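Local coordinates for DNA repair protein RAD7 (Saccharomyces cerevisiae, PDB 5ZB2), which acts in the yeast global genome repair complex, promoting nucleotide excision repair of damage in nontranscribing DNA, and interacts with Elc1, the yeast Elongin-C, at residues 361-364 and 365-369; 14-17 and 18-22. All coordinates share one frame; numbering follows the deposited sequence.

Contact 1 (361-364 and 365-369)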
ATOM      1  N   ASP A 361     -23.349  28.330  45.393  1.00 60.63           N
ATOM      2  CA  ASP A 361     -24.450  28.760  44.535  1.00 62.41           C
ATOM      3  C   ASP A 361     -24.381  30.256  44.257  1.00 60.85           C
ATOM      4  O   ASP A 361     -24.660  30.699  43.137  1.00 60.41           O
ATOM      5  CB  ASP A 361     -25.789  28.398  45.179  1.00 66.98           C
ATOM      6  CG  ASP A 361     -25.981  26.900  45.322  1.00 74.42           C
ATOM      7  OD1 ASP A 361     -25.430  26.145  44.490  1.00 72.51           O
ATOM      8  OD2 ASP A 361     -26.683  26.478  46.264  1.00 79.25           O
ATOM      9  N   SER A 362     -24.012  31.050  45.265  1.00 60.65           N
ATOM     10  CA  SER A 362     -23.918  32.493  45.077  1.00 62.98           C
ATOM     11  C   SER A 362     -22.893  32.856  44.012  1.00 61.95           C
ATOM     12  O   SER A 362     -23.086  33.827  43.272  1.00 62.67           O
ATOM     13  CB  SER A 362     -23.564  33.171  46.401  1.00 69.06           C
ATOM     14  OG  SER A 362     -24.556  32.920  47.382  1.00103.92           O
ATOM     15  N   VAL A 363     -21.803  32.094  43.917  1.00 59.78           N
ATOM     16  CA  VAL A 363     -20.787  32.373  42.906  1.00 59.30           C
ATOM     17  C   VAL A 363     -21.308  32.012  41.520  1.00 59.88           C
ATOM     18  O   VAL A 363     -21.203  32.802  40.575  1.00 60.19           O
ATOM     19  CB  VAL A 363     -19.484  31.620  43.234  1.00 57.43           C
ATOM     20  CG1 VAL A 363     -18.408  31.943  42.208  1.00 56.92           C
ATOM     21  CG2 VAL A 363     -19.001  31.971  44.637  1.00 58.54           C
ATOM     22  N   ILE A 364     -21.876  30.811  41.377  1.00 59.11           N
ATOM     23  CA  ILE A 364     -22.462  30.410  40.101  1.00 60.39           C
ATOM     24  C   ILE A 364     -23.517  31.419  39.667  1.00 63.83           C
ATOM     25  O   ILE A 364     -23.582  31.808  38.494  1.00 62.48           O
ATOM     26  CB  ILE A 364     -23.050  28.989  40.208  1.00 59.54           C
ATOM     27  CG1 ILE A 364     -21.950  27.975  40.548  1.00 58.75           C
ATOM     28  CG2 ILE A 364     -23.774  28.598  38.922  1.00 59.46           C
ATOM     29  CD1 ILE A 364     -20.808  27.907  39.539  1.00 59.04           C
ATOM     30  N   GLN A 365     -24.366  31.846  40.604  1.00 65.58           N
ATOM     31  CA  GLN A 365     -25.366  32.863  40.303  1.00 70.66           C
ATOM     32  C   GLN A 365     -24.710  34.125  39.760  1.00 69.66           C
ATOM     33  O   GLN A 365     -25.080  34.623  38.691  1.00 71.67           O
ATOM     34  CB  GLN A 365     -26.176  33.173  41.565  1.00 75.33           C
ATOM     35  CG  GLN A 365     -27.130  34.361  41.458  1.00 88.45           C
ATOM     36  CD  GLN A 365     -28.301  34.105  40.532  1.00109.27           C
ATOM     37  OE1 GLN A 365     -28.234  33.258  39.642  1.00100.99           O
ATOM     38  NE2 GLN A 365     -29.388  34.836  40.743  1.00123.55           N
ATOM     39  N   MET A 366     -23.729  34.655  40.491  1.00 66.49           N
ATOM     40  CA  MET A 366     -23.071  35.889  40.075  1.00 70.53           C
ATOM     41  C   MET A 366     -22.387  35.722  38.723  1.00 65.75           C
ATOM     42  O   MET A 366     -22.479  36.604  37.861  1.00 67.85           O
ATOM     43  CB  MET A 366     -22.063  36.316  41.141  1.00 73.45           C
ATOM     44  CG  MET A 366     -21.217  37.522  40.767  1.00 68.36           C
ATOM     45  SD  MET A 366     -20.132  38.037  42.108  1.00 70.85           S
ATOM     46  CE  MET A 366     -19.168  36.550  42.380  1.00 75.79           C
ATOM     47  N   LEU A 367     -21.695  34.598  38.519  1.00 64.44           N
ATOM     48  CA  LEU A 367     -20.990  34.382  37.258  1.00 63.35           C
ATOM     49  C   LEU A 367     -21.960  34.324  36.086  1.00 63.59           C
ATOM     50  O   LEU A 367     -21.684  34.875  35.014  1.00 60.59           O
ATOM     51  CB  LEU A 367     -20.161  33.100  37.331  1.00 60.30           C
ATOM     52  CG  LEU A 367     -18.968  33.115  38.289  1.00 61.63           C
ATOM     53  CD1 LEU A 367     -18.316  31.744  38.347  1.00 60.75           C
ATOM     54  CD2 LEU A 367     -17.948  34.171  37.880  1.00 63.72           C
ATOM     55  N   GLY A 368     -23.103  33.660  36.269  1.00 65.60           N
ATOM     56  CA  GLY A 368     -24.074  33.568  35.194  1.00 71.28           C
ATOM     57  C   GLY A 368     -24.585  34.920  34.737  1.00 73.13           C
ATOM     58  O   GLY A 368     -24.945  35.089  33.570  1.00 73.88           O
ATOM     59  N   GLU A 369     -24.622  35.898  35.641  1.00 72.23           N
ATOM     60  CA  GLU A 369     -25.118  37.227  35.307  1.00 77.55           C
ATOM     61  C   GLU A 369     -24.027  38.152  34.784  1.00 75.87           C
ATOM     62  O   GLU A 369     -24.328  39.084  34.030  1.00 78.38           O
ATOM     63  CB  GLU A 369     -25.779  37.867  36.534  1.00 83.56           C
ATOM     64  CG  GLU A 369     -26.877  37.028  37.182  1.00 97.56           C
ATOM     65  CD  GLU A 369     -27.939  36.573  36.196  1.00114.33           C
ATOM     66  OE1 GLU A 369     -27.697  35.584  35.473  1.00105.04           O
ATOM     67  OE2 GLU A 369     -29.014  37.208  36.143  1.00117.35           O
TER
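Val-363 O takes the backbone N-H of Leu-367 in one of the two shortest bonds here, 2.8 Å from Leu-367 N to Val-363 O, with the N-H nearly straight at 166°. This is ordinary i to i+4 bonding in helix 361-370, one of the outer helices of the leucine-rich-repeat solenoid, lying between strands 350-352 and 376-378. The same spacing recurs around it: Gln-365 N bonds to Asp-361 O, Met-366 N to Ser-362 O and Gly-368 N to Ile-364 O, the last at 2.9 Å.

The side chains of Val-363 and Leu-367 run side by side and point the same way. With Leu-367 CG set beside its own backbone N and opposite the carbonyl carbon (chi1 -68°), that branch point sits 3.2 Å from Val-363 O, and CD1 lies against Val-363 CG1 at 3.9 Å. Phe-340 of helix 337-341 touches both residues and Met-366, so this flank of the helix packs against the neighbouring helix. Cutting Leu-367 back to an alanine is likely to leave Val-363 CG1 without its neighbour and to thin the packing on Phe-340.

The polar flank is treated differently. Asp-361 OD2 is hydrogen-bonded to Thr-386 OG1 in the loop beyond strand 376-378, while Asp-360 OD1 takes the N-H of Val-363 at the start of the helix. On Gln-365 the aliphatic root makes the local contact, CB standing 3.3 Å from Asp-361 O.

Contact 2 (14-17 and 18-22); sequences TKIS and ENISK
This is a local contact between successive turns of one helix, in the first half of the long N-terminal helix 8-41, ahead of the leucine-rich repeats and within a hydrophilic region. Lys-15 O accepts two N-H groups of Asn-19. The backbone N comes to 3.0 Å of Lys-15 O, as the helix requires. Asn-19 ND2 reaches the same oxygen from the opposite face of the carbonyl plane, standing 42° above that plane, whereas the oxygen lies close to the plane of the amide itself. Asn-19 CG lies beside its own backbone N (chi1 -84°), which folds the amide back toward the preceding turn and brings ND2 within 3.2 Å of Lys-15 CD.

The Lys-15 chain bends at its second and third torsions, curling its amine round to Glu-18. NZ makes a long salt bridge to Glu-18 OE2 at 3.5 Å, and a water bridges the same two groups: it accepts from Lys-15 NZ and donates to Glu-18 OE2, each at 2.6 Å. Glu-18 reaches back over Thr-14, with its CG 3.2 Å from Thr-14 O.

Round the helix the chemistry turns apolar, where Ile-16 CG2 meets Ile-20 CD1 at 3.9 Å. Both isoleucines also face protein: Leu-42 of the second Rad7 copy packs on Ile-16, its His-66 on Ile-20, and Ser-91 of Elongin-C also packs on Ile-16. His-66 NE2 of that copy bonds to Ser-17 O as well. An i to i+3 ion pair on one flank and isoleucines four residues apart on another make the pattern of an amphipathic helix, whose isoleucine face here packs against the second copy and Elongin-C.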
ATOM      1  N   THR A  14      10.725   3.123 -23.556  1.00 49.97           N
ATOM      2  CA  THR A  14      10.861   4.506 -23.113  1.00 49.69           C
ATOM      3  C   THR A  14       9.640   5.326 -23.510  1.00 50.11           C
ATOM      4  O   THR A  14       9.111   6.098 -22.701  1.00 50.19           O
ATOM      5  CB  THR A  14      12.135   5.126 -23.687  1.00 49.49           C
ATOM      6  OG1 THR A  14      13.276   4.442 -23.160  1.00 48.47           O
ATOM      7  CG2 THR A  14      12.238   6.614 -23.330  1.00 49.82           C
ATOM      8  N   LYS A  15       9.172   5.169 -24.750  1.00 50.66           N
ATOM      9  CA  LYS A  15       7.987   5.899 -25.185  1.00 51.94           C
ATOM     10  C   LYS A  15       6.784   5.530 -24.330  1.00 50.53           C
ATOM     11  O   LYS A  15       6.034   6.403 -23.879  1.00 50.68           O
ATOM     12  CB  LYS A  15       7.709   5.621 -26.664  1.00 52.73           C
ATOM     13  CG  LYS A  15       6.492   6.354 -27.235  1.00 57.71           C
ATOM     14  CD  LYS A  15       6.535   7.865 -26.992  1.00 63.30           C
ATOM     15  CE  LYS A  15       7.751   8.521 -27.634  1.00 67.79           C
ATOM     16  NZ  LYS A  15       7.819   9.980 -27.339  1.00 68.61           N
ATOM     17  N   ILE A  16       6.588   4.232 -24.091  1.00 49.45           N
ATOM     18  CA  ILE A  16       5.472   3.780 -23.263  1.00 47.92           C
ATOM     19  C   ILE A  16       5.578   4.376 -21.867  1.00 47.41           C
ATOM     20  O   ILE A  16       4.626   4.972 -21.350  1.00 47.16           O
ATOM     21  CB  ILE A  16       5.431   2.243 -23.218  1.00 49.05           C
ATOM     22  CG1 ILE A  16       5.117   1.685 -24.610  1.00 51.30           C
ATOM     23  CG2 ILE A  16       4.397   1.763 -22.202  1.00 45.09           C
ATOM     24  CD1 ILE A  16       5.300   0.187 -24.736  1.00 53.43           C
ATOM     25  N   SER A  17       6.740   4.216 -21.233  1.00 47.65           N
ATOM     26  CA  SER A  17       6.923   4.729 -19.881  1.00 47.83           C
ATOM     27  C   SER A  17       6.651   6.228 -19.817  1.00 47.78           C
ATOM     28  O   SER A  17       6.006   6.711 -18.878  1.00 46.69           O
ATOM     29  CB  SER A  17       8.339   4.412 -19.400  1.00 48.30           C
ATOM     30  OG  SER A  17       8.449   4.560 -17.996  1.00 55.85           O
ATOM     31  N   GLU A  18       7.123   6.982 -20.814  1.00 49.33           N
ATOM     32  CA  GLU A  18       6.895   8.424 -20.817  1.00 50.08           C
ATOM     33  C   GLU A  18       5.407   8.747 -20.887  1.00 49.28           C
ATOM     34  O   GLU A  18       4.932   9.669 -20.211  1.00 48.23           O
ATOM     35  CB  GLU A  18       7.635   9.078 -21.986  1.00 53.28           C
ATOM     36  CG  GLU A  18       9.144   9.126 -21.824  1.00 56.34           C
ATOM     37  CD  GLU A  18       9.833   9.780 -23.007  1.00 66.93           C
ATOM     38  OE1 GLU A  18      10.986  10.234 -22.849  1.00 67.81           O
ATOM     39  OE2 GLU A  18       9.219   9.842 -24.095  1.00 62.91           O
ATOM     40  N   ASN A  19       4.652   8.000 -21.695  1.00 49.28           N
ATOM     41  CA  ASN A  19       3.230   8.288 -21.831  1.00 49.32           C
ATOM     42  C   ASN A  19       2.428   7.829 -20.622  1.00 48.61           C
ATOM     43  O   ASN A  19       1.362   8.392 -20.348  1.00 49.13           O
ATOM     44  CB  ASN A  19       2.677   7.646 -23.103  1.00 50.75           C
ATOM     45  CG  ASN A  19       2.901   8.508 -24.328  1.00 57.67           C
ATOM     46  OD1 ASN A  19       2.118   9.415 -24.612  1.00 58.03           O
ATOM     47  ND2 ASN A  19       3.979   8.237 -25.058  1.00 61.47           N
ATOM     48  N   ILE A  20       2.903   6.819 -19.889  1.00 47.90           N
ATOM     49  CA  ILE A  20       2.249   6.475 -18.629  1.00 49.09           C
ATOM     50  C   ILE A  20       2.344   7.646 -17.662  1.00 49.45           C
ATOM     51  O   ILE A  20       1.354   8.028 -17.028  1.00 49.49           O
ATOM     52  CB  ILE A  20       2.854   5.192 -18.028  1.00 47.77           C
ATOM     53  CG1 ILE A  20       2.625   4.002 -18.964  1.00 44.82           C
ATOM     54  CG2 ILE A  20       2.231   4.893 -16.663  1.00 47.76           C
ATOM     55  CD1 ILE A  20       3.368   2.747 -18.559  1.00 43.21           C
ATOM     56  N   SER A  21       3.529   8.253 -17.557  1.00 49.23           N
ATOM     57  CA  SER A  21       3.715   9.375 -16.641  1.00 51.48           C
ATOM     58  C   SER A  21       2.752  10.509 -16.961  1.00 54.82           C
ATOM     59  O   SER A  21       2.103  11.062 -16.064  1.00 53.95           O
ATOM     60  CB  SER A  21       5.161   9.864 -16.703  1.00 50.26           C
ATOM     61  OG  SER A  21       6.053   8.847 -16.285  1.00 49.61           O
ATOM     62  N   LYS A  22       2.640  10.875 -18.238  1.00 53.48           N
ATOM     63  CA  LYS A  22       1.712  11.938 -18.603  1.00 55.86           C
ATOM     64  C   LYS A  22       0.272  11.513 -18.351  1.00 55.51           C
ATOM     65  O   LYS A  22      -0.555  12.322 -17.915  1.00 58.57           O
ATOM     66  CB  LYS A  22       1.905  12.340 -20.064  1.00 60.75           C
ATOM     67  CG  LYS A  22       0.980  13.461 -20.526  1.00 66.97           C
ATOM     68  CD  LYS A  22       1.085  14.692 -19.625  1.00 74.12           C
ATOM     69  CE  LYS A  22       0.019  15.720 -19.942  1.00 76.13           C
ATOM     70  NZ  LYS A  22      -0.025  16.775 -18.892  1.00 90.92           N
TER
HETATM   71  O   HOH W   1       7.267  11.181 -25.087  1.00 63.02           O

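Both contacts are local, joining residues three or four apart within a single helix, but they lie on opposite sides of the chain's centre, their own centres about 72 Å apart. Contact 1 belongs to the repeat fold near the C-terminal end and is covered by its own chain, with no other subunit touching it. Contact 2 lies on the N-terminal helix and is bordered by a second Rad7 copy and Elongin-C. Each contact is partly buried, though contact 1 has more buried residues and fewer exposed ones. Across contact 1, side chains meet through hydrocarbon, its bonds being all backbone; contact 2 adds a side-chain amide, a hydrated ion pair and partners from other chains.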